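Local coordinates for selenium-binding protein (Sulfolobus tokodaii, PDB 2ECE) that is of uncertain function but, as a beta-propeller member of the selenium-binding protein family, possibly binds selenium, at residues Tyr191-Ser205 / Ala253-Leu265. Sequence-based numbering, arbitrary orientation.
Sequences YDFWWNLPNEVLVSS and ALELRPLHDPTKL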
# COMPACT_ATOMS: atom_id res chain seq x y z
N TYR A 191 0.69 10.91 2.83
CA TYR A 191 0.52 9.48 3.12
C TYR A 191 1.01 8.64 1.93
O TYR A 191 2.11 8.10 1.95
CB TYR A 191 -0.95 9.14 3.35
CG TYR A 191 -1.17 7.68 3.68
CD1 TYR A 191 -1.67 6.77 2.74
CD2 TYR A 191 -0.82 7.19 4.94
CE1 TYR A 191 -1.79 5.40 3.05
CE2 TYR A 191 -0.94 5.84 5.26
CZ TYR A 191 -1.42 4.95 4.31
OH TYR A 191 -1.53 3.63 4.65
N ASP A 192 0.27 8.72 0.83
CA ASP A 192 0.62 7.93 -0.35
C ASP A 192 0.74 8.87 -1.54
O ASP A 192 0.46 10.06 -1.44
CB ASP A 192 -0.45 6.85 -0.63
CG ASP A 192 -0.05 5.90 -1.75
OD1 ASP A 192 1.14 5.50 -1.79
OD2 ASP A 192 -0.92 5.54 -2.57
N PHE A 193 1.20 8.33 -2.66
CA PHE A 193 1.34 9.12 -3.88
C PHE A 193 1.59 8.18 -5.04
O PHE A 193 2.00 7.04 -4.85
CB PHE A 193 2.54 10.07 -3.79
CG PHE A 193 3.89 9.39 -3.98
CD1 PHE A 193 4.51 8.71 -2.94
CD2 PHE A 193 4.53 9.42 -5.23
CE1 PHE A 193 5.74 8.06 -3.12
CE2 PHE A 193 5.76 8.77 -5.42
CZ PHE A 193 6.37 8.09 -4.37
N TRP A 194 1.30 8.67 -6.23
CA TRP A 194 1.60 7.93 -7.44
C TRP A 194 1.53 8.90 -8.61
O TRP A 194 1.52 10.12 -8.39
CB TRP A 194 0.69 6.71 -7.67
CG TRP A 194 1.49 5.63 -8.37
CD1 TRP A 194 2.68 5.80 -9.01
CD2 TRP A 194 1.18 4.22 -8.48
NE1 TRP A 194 3.14 4.61 -9.51
CE2 TRP A 194 2.24 3.62 -9.20
CE3 TRP A 194 0.12 3.42 -8.03
CZ2 TRP A 194 2.27 2.25 -9.49
CZ3 TRP A 194 0.15 2.05 -8.33
CH2 TRP A 194 1.22 1.48 -9.05
N TRP A 195 1.48 8.40 -9.83
CA TRP A 195 1.51 9.31 -10.95
C TRP A 195 1.01 8.72 -12.26
O TRP A 195 0.70 7.53 -12.35
CB TRP A 195 2.97 9.78 -11.14
CG TRP A 195 3.99 8.62 -11.11
CD1 TRP A 195 3.88 7.42 -11.77
CD2 TRP A 195 5.24 8.56 -10.40
NE1 TRP A 195 4.98 6.63 -11.51
CE2 TRP A 195 5.83 7.30 -10.67
CE3 TRP A 195 5.93 9.45 -9.55
CZ2 TRP A 195 7.07 6.91 -10.13
CZ3 TRP A 195 7.17 9.06 -9.01
CH2 TRP A 195 7.72 7.79 -9.31
N ASN A 196 0.92 9.58 -13.26
CA ASN A 196 0.58 9.21 -14.62
C ASN A 196 1.79 9.86 -15.27
O ASN A 196 1.83 11.08 -15.45
CB ASN A 196 -0.70 9.88 -15.11
CG ASN A 196 -1.01 9.51 -16.55
OD1 ASN A 196 -0.18 9.70 -17.44
ND2 ASN A 196 -2.21 8.99 -16.80
N LEU A 197 2.78 9.06 -15.61
CA LEU A 197 4.02 9.58 -16.17
C LEU A 197 3.96 10.36 -17.48
O LEU A 197 4.49 11.45 -17.56
CB LEU A 197 5.05 8.44 -16.27
CG LEU A 197 5.47 7.88 -14.90
CD1 LEU A 197 6.32 6.63 -15.08
CD2 LEU A 197 6.24 8.94 -14.13
N PRO A 198 3.29 9.82 -18.51
CA PRO A 198 3.25 10.57 -19.77
C PRO A 198 2.53 11.92 -19.67
O PRO A 198 2.87 12.87 -20.37
CB PRO A 198 2.55 9.61 -20.73
CG PRO A 198 2.91 8.25 -20.16
CD PRO A 198 2.69 8.48 -18.68
N ASN A 199 1.54 11.99 -18.79
CA ASN A 199 0.78 13.22 -18.60
C ASN A 199 1.44 14.13 -17.56
O ASN A 199 0.96 15.22 -17.27
CB ASN A 199 -0.65 12.89 -18.21
CG ASN A 199 -1.44 12.35 -19.37
OD1 ASN A 199 -1.91 13.12 -20.21
ND2 ASN A 199 -1.56 11.03 -19.46
N GLU A 200 2.54 13.64 -17.01
CA GLU A 200 3.31 14.38 -16.02
C GLU A 200 2.57 14.93 -14.82
O GLU A 200 2.76 16.09 -14.45
CB GLU A 200 4.06 15.52 -16.71
CG GLU A 200 4.82 15.06 -17.93
CD GLU A 200 5.81 16.09 -18.42
OE1 GLU A 200 5.59 17.29 -18.15
OE2 GLU A 200 6.80 15.71 -19.08
N VAL A 201 1.71 14.14 -14.20
CA VAL A 201 1.04 14.63 -13.02
C VAL A 201 1.22 13.61 -11.92
O VAL A 201 1.19 12.40 -12.15
CB VAL A 201 -0.47 14.90 -13.26
CG1 VAL A 201 -0.83 14.61 -14.69
CG2 VAL A 201 -1.32 14.08 -12.30
N LEU A 202 1.44 14.13 -10.71
CA LEU A 202 1.63 13.31 -9.54
C LEU A 202 0.47 13.64 -8.61
O LEU A 202 0.03 14.78 -8.55
CB LEU A 202 2.97 13.65 -8.87
CG LEU A 202 3.35 12.93 -7.58
CD1 LEU A 202 4.87 12.81 -7.50
CD2 LEU A 202 2.81 13.67 -6.37
N VAL A 203 -0.03 12.62 -7.92
CA VAL A 203 -1.13 12.81 -6.99
C VAL A 203 -0.63 12.35 -5.64
O VAL A 203 0.13 11.38 -5.56
CB VAL A 203 -2.37 11.97 -7.41
CG1 VAL A 203 -2.95 12.52 -8.70
CG2 VAL A 203 -1.96 10.51 -7.62
N SER A 204 -1.03 13.04 -4.58
CA SER A 204 -0.62 12.69 -3.22
C SER A 204 -1.84 12.76 -2.31
O SER A 204 -2.78 13.53 -2.57
CB SER A 204 0.47 13.65 -2.73
OG SER A 204 0.00 14.99 -2.67
N SER A 205 -1.83 11.98 -1.23
CA SER A 205 -2.96 11.93 -0.30
C SER A 205 -2.67 12.47 1.11
O SER A 205 -1.67 13.16 1.32
CB SER A 205 -3.48 10.49 -0.21
OG SER A 205 -2.46 9.60 0.18
N ALA A 253 -7.47 10.00 3.74
CA ALA A 253 -7.44 9.82 2.29
C ALA A 253 -6.15 9.01 2.12
O ALA A 253 -5.06 9.60 2.08
CB ALA A 253 -7.33 11.19 1.60
N LEU A 254 -6.24 7.68 1.99
CA LEU A 254 -5.08 6.85 1.92
C LEU A 254 -4.55 6.56 0.48
O LEU A 254 -3.77 7.35 -0.08
CB LEU A 254 -5.37 5.51 2.74
CG LEU A 254 -5.65 5.87 4.23
CD1 LEU A 254 -5.52 4.59 5.00
CD2 LEU A 254 -4.69 6.92 4.81
N GLU A 255 -4.69 5.27 0.11
CA GLU A 255 -4.16 4.68 -1.11
C GLU A 255 -4.61 5.19 -2.45
O GLU A 255 -5.81 5.18 -2.77
CB GLU A 255 -4.34 3.14 -1.08
CG GLU A 255 -3.73 2.40 0.12
CD GLU A 255 -2.21 2.46 0.19
OE1 GLU A 255 -1.56 2.49 -0.87
OE2 GLU A 255 -1.66 2.45 1.32
N LEU A 256 -3.62 5.60 -3.24
CA LEU A 256 -3.88 6.20 -4.56
C LEU A 256 -3.61 5.23 -5.67
O LEU A 256 -2.50 4.70 -5.77
CB LEU A 256 -3.01 7.46 -4.77
CG LEU A 256 -3.49 8.74 -4.08
CD1 LEU A 256 -2.36 9.74 -3.97
CD2 LEU A 256 -4.66 9.30 -4.88
N ARG A 257 -4.60 4.98 -6.52
CA ARG A 257 -4.40 4.01 -7.59
C ARG A 257 -4.84 4.50 -8.96
O ARG A 257 -6.01 4.39 -9.33
CB ARG A 257 -5.13 2.71 -7.26
CG ARG A 257 -4.66 2.01 -5.98
CD ARG A 257 -3.25 1.40 -6.12
NE ARG A 257 -2.89 0.63 -4.93
CZ ARG A 257 -2.41 1.14 -3.80
NH1 ARG A 257 -2.21 2.45 -3.69
NH2 ARG A 257 -2.16 0.36 -2.76
N PRO A 258 -3.91 5.06 -9.74
CA PRO A 258 -4.22 5.55 -11.09
C PRO A 258 -4.54 4.30 -11.92
O PRO A 258 -4.08 3.20 -11.57
CB PRO A 258 -2.89 6.16 -11.55
CG PRO A 258 -2.20 6.54 -10.27
CD PRO A 258 -2.52 5.38 -9.36
N LEU A 259 -5.33 4.42 -12.98
CA LEU A 259 -5.57 3.24 -13.81
C LEU A 259 -4.20 2.96 -14.43
O LEU A 259 -3.38 3.88 -14.59
CB LEU A 259 -6.62 3.51 -14.90
CG LEU A 259 -8.08 3.60 -14.44
CD1 LEU A 259 -9.00 3.44 -15.66
CD2 LEU A 259 -8.39 2.53 -13.42
N HIS A 260 -3.94 1.71 -14.77
CA HIS A 260 -2.66 1.34 -15.34
C HIS A 260 -2.41 1.87 -16.76
O HIS A 260 -1.27 2.18 -17.12
CB HIS A 260 -2.51 -0.18 -15.29
CG HIS A 260 -2.60 -0.74 -13.90
ND1 HIS A 260 -1.57 -0.66 -12.99
CD2 HIS A 260 -3.62 -1.35 -13.25
CE1 HIS A 260 -1.95 -1.19 -11.84
NE2 HIS A 260 -3.19 -1.61 -11.98
N ASP A 261 -3.48 1.98 -17.54
CA ASP A 261 -3.41 2.48 -18.91
C ASP A 261 -3.11 3.98 -18.80
O ASP A 261 -3.96 4.75 -18.37
CB ASP A 261 -4.76 2.28 -19.59
CG ASP A 261 -4.76 2.68 -21.06
OD1 ASP A 261 -3.90 3.47 -21.50
OD2 ASP A 261 -5.65 2.19 -21.79
N PRO A 262 -1.91 4.41 -19.22
CA PRO A 262 -1.55 5.83 -19.13
C PRO A 262 -2.37 6.80 -19.97
O PRO A 262 -2.27 8.02 -19.79
CB PRO A 262 -0.07 5.83 -19.51
CG PRO A 262 -0.01 4.75 -20.54
CD PRO A 262 -0.84 3.65 -19.90
N THR A 263 -3.18 6.29 -20.89
CA THR A 263 -4.01 7.17 -21.72
C THR A 263 -5.23 7.59 -20.92
O THR A 263 -5.99 8.48 -21.32
CB THR A 263 -4.47 6.49 -23.03
OG1 THR A 263 -5.31 5.37 -22.73
CG2 THR A 263 -3.28 6.03 -23.83
N LYS A 264 -5.42 6.95 -19.77
CA LYS A 264 -6.55 7.24 -18.90
C LYS A 264 -6.14 8.17 -17.77
O LYS A 264 -5.28 7.82 -16.96
CB LYS A 264 -7.10 5.94 -18.30
CG LYS A 264 -7.51 4.89 -19.32
CD LYS A 264 -8.86 5.21 -19.94
CE LYS A 264 -9.37 4.06 -20.80
NZ LYS A 264 -8.59 3.88 -22.05
N LEU A 265 -6.75 9.34 -17.69
CA LEU A 265 -6.38 10.24 -16.63
C LEU A 265 -7.32 10.19 -15.46
O LEU A 265 -8.03 11.15 -15.16
CB LEU A 265 -6.24 11.66 -17.14
CG LEU A 265 -4.87 11.78 -17.79
CD1 LEU A 265 -5.01 11.66 -19.30
CD2 LEU A 265 -4.25 13.10 -17.38
O HOH W 1 -2.95 1.86 3.49
O HOH W 2 0.99 2.78 -1.23
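Asp192, just before strand 193-196, reaches onto strand 253-258, where OD2 takes the backbone N of Leu256 on its anti lone pair at 2.8 Å and nearly straight (170°). Asp192 CG lies anti to that residue's own N (chi1 -173°), which carries the carboxylate across. The same OD2 meets the edge of the Arg257 guanidinium, 3.5 Å from NH1, in a long salt bridge. Arg257 also grips Glu255 OE1 end-on with both NH1 and NH2, and probably offsets the repulsion between the two carboxylates; Asp325 gives it a further acid partner, while Asp192 OD1 bonds Thr142. Tyr191 lays one ring face under Leu254, whose CD2 sits 3.5 Å from the ring centroid in a CH-pi contact, and a water joins the Tyr191 hydroxyl to Glu255 OE2. Ser205 OG donates to Leu254 O within the carbonyl plane (2.6 Å) and accepts from Asp192 N. Leu256 pushes CD1 against Val203 CG2 (3.8 Å), and Trp194 sets CE3 against Pro258 CD (3.5 Å). At the far end Asn196 ND2 donates to Pro262 O (3.1 Å), while its OD1 receives N and ND2 of Asn199 from one face, an Asx motif within the hairpin turn. A leucine in place of Asn196 would probably leave Pro262 O without this donor and free the Asn199 amide to turn. The axes of strands 193-196 and 253-258 approach to 6.5 Å and run 14° from parallel; each strand edges a separate antiparallel sheet, so the contact joins the innermost strands of successive blades of a beta-propeller.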